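Local coordinates for ABC sugar transporter, periplasmic sugar binding protein (Legionella pneumophila subsp. pneumophila, PDB 3ROT), which probably binds a carbohydrate in the periplasm and delivers it to an ABC transporter for uptake, at residues Ser177-Tyr182 and Gly204-His209. Numbering follows the deposited sequence.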
# COMPACT_ATOMS: atom_id res chain seq x y z
N SER A 177 -5.71 -0.78 15.17
CA SER A 177 -5.63 -1.02 16.60
C SER A 177 -5.80 0.25 17.42
O SER A 177 -6.69 0.33 18.27
CB SER A 177 -4.28 -1.66 16.94
OG SER A 177 -4.18 -2.93 16.34
N ARG A 178 -4.96 1.23 17.13
CA ARG A 178 -4.98 2.50 17.82
C ARG A 178 -6.29 3.27 17.67
O ARG A 178 -6.71 3.96 18.59
CB ARG A 178 -3.79 3.34 17.36
CG ARG A 178 -2.44 2.63 17.57
CD ARG A 178 -1.26 3.46 17.09
NE ARG A 178 0.02 2.76 17.27
CZ ARG A 178 1.20 3.22 16.86
NH1 ARG A 178 1.30 4.38 16.24
NH2 ARG A 178 2.29 2.50 17.07
N VAL A 179 -6.94 3.14 16.51
CA VAL A 179 -8.21 3.82 16.29
C VAL A 179 -9.30 3.16 17.12
O VAL A 179 -10.09 3.84 17.76
CB VAL A 179 -8.61 3.77 14.80
CG1 VAL A 179 -10.01 4.34 14.61
CG2 VAL A 179 -7.61 4.55 13.98
N LYS A 180 -9.34 1.84 17.10
CA LYS A 180 -10.34 1.10 17.86
C LYS A 180 -10.20 1.38 19.35
O LYS A 180 -11.19 1.57 20.04
CB LYS A 180 -10.21 -0.39 17.58
CG LYS A 180 -10.54 -0.74 16.14
CD LYS A 180 -10.13 -2.14 15.75
CE LYS A 180 -10.97 -3.19 16.45
NZ LYS A 180 -10.64 -4.54 15.92
N SER A 181 -8.96 1.43 19.84
CA SER A 181 -8.72 1.70 21.25
C SER A 181 -9.29 3.05 21.65
O SER A 181 -9.90 3.20 22.71
CB SER A 181 -7.22 1.68 21.57
OG SER A 181 -6.67 0.39 21.36
N TYR A 182 -9.09 4.05 20.78
CA TYR A 182 -9.59 5.39 21.06
C TYR A 182 -11.11 5.44 21.12
O TYR A 182 -11.68 6.08 22.01
CB TYR A 182 -9.10 6.37 19.99
CG TYR A 182 -9.35 7.82 20.35
CD1 TYR A 182 -8.43 8.54 21.10
CD2 TYR A 182 -10.54 8.44 19.98
CE1 TYR A 182 -8.68 9.86 21.48
CE2 TYR A 182 -10.81 9.76 20.35
CZ TYR A 182 -9.87 10.46 21.10
OH TYR A 182 -10.13 11.76 21.48
N GLY A 204 -10.64 2.66 6.20
CA GLY A 204 -11.69 2.31 5.26
C GLY A 204 -12.06 0.83 5.22
O GLY A 204 -13.19 0.46 4.89
N GLN A 205 -11.11 -0.03 5.55
CA GLN A 205 -11.39 -1.46 5.55
C GLN A 205 -12.38 -1.79 6.66
O GLN A 205 -13.26 -2.63 6.48
CB GLN A 205 -10.10 -2.25 5.71
CG GLN A 205 -10.27 -3.74 5.49
CD GLN A 205 -8.95 -4.47 5.52
OE1 GLN A 205 -8.18 -4.36 6.49
NE2 GLN A 205 -8.67 -5.24 4.47
N MSE A 206 -12.26 -1.11 7.79
CA MSE A 206 -13.17 -1.33 8.92
C MSE A 206 -14.55 -0.75 8.61
O MSE A 206 -15.58 -1.32 9.00
CB MSE A 206 -12.61 -0.70 10.20
CG MSE A 206 -11.22 -1.16 10.55
SE MSE A 206 -10.75 -0.80 12.42
CE MSE A 206 -10.66 1.12 12.33
N LEU A 207 -14.58 0.39 7.92
CA LEU A 207 -15.84 1.03 7.55
C LEU A 207 -16.62 0.16 6.56
O LEU A 207 -17.85 0.24 6.50
CB LEU A 207 -15.58 2.40 6.90
CG LEU A 207 -14.88 3.47 7.75
CD1 LEU A 207 -14.53 4.64 6.83
CD2 LEU A 207 -15.78 3.92 8.91
N LEU A 208 -15.90 -0.65 5.80
CA LEU A 208 -16.52 -1.54 4.81
C LEU A 208 -16.98 -2.87 5.43
O LEU A 208 -17.89 -3.52 4.91
CB LEU A 208 -15.53 -1.82 3.67
CG LEU A 208 -15.23 -0.70 2.66
CD1 LEU A 208 -14.02 -1.08 1.80
CD2 LEU A 208 -16.45 -0.46 1.78
N HIS A 209 -16.35 -3.27 6.54
CA HIS A 209 -16.72 -4.50 7.23
C HIS A 209 -16.72 -4.22 8.73
O HIS A 209 -15.91 -4.75 9.48
CB HIS A 209 -15.73 -5.62 6.89
CG HIS A 209 -15.73 -5.98 5.44
ND1 HIS A 209 -14.96 -5.33 4.50
CD2 HIS A 209 -16.47 -6.89 4.75
CE1 HIS A 209 -15.21 -5.83 3.30
NE2 HIS A 209 -16.12 -6.77 3.43
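Met206, present as selenomethionine, reaches across to Lys180 and Val179, and it alone of 204-209 meets 177-182. The two segments lie on neighbouring helices, 172-185 and 197-208, which Gln205 OE1 and Gln176 NE2 also join by a hydrogen bond. The Met206 chain leaves its helix extended, then turns about the CG-SE bond (chi3 -69°). The turn splits the work between two atoms. Met206 SE lies against the aliphatic part of Lys180, 3.6 Å from Lys180 CD and 3.7 Å from Lys180 CG. Met206 CE turns off to Val179 and meets Val179 CG1 at 4.0 Å. Val179 offers CG1 because that branch stands anti to the backbone N (chi1 174°). The chains of Lys180 and Met206 slant across each other. The Lys180 amine lies beyond the contact, where NZ makes a weak hydrogen bond to Tyr213 O. Tyr213 also touches Met206, while Phe215 and Leu136 pack on Val179. Both helices belong to the domain built on the five-stranded parallel sheet of this periplasmic binding protein. The helix backbones stay well apart, with 9.7 Å between Lys180 CA and Met206 CA. No hydrogen bond links the two segments. The contact is therefore dispersive and apolar, with one long side chain spanning the distance between the helices.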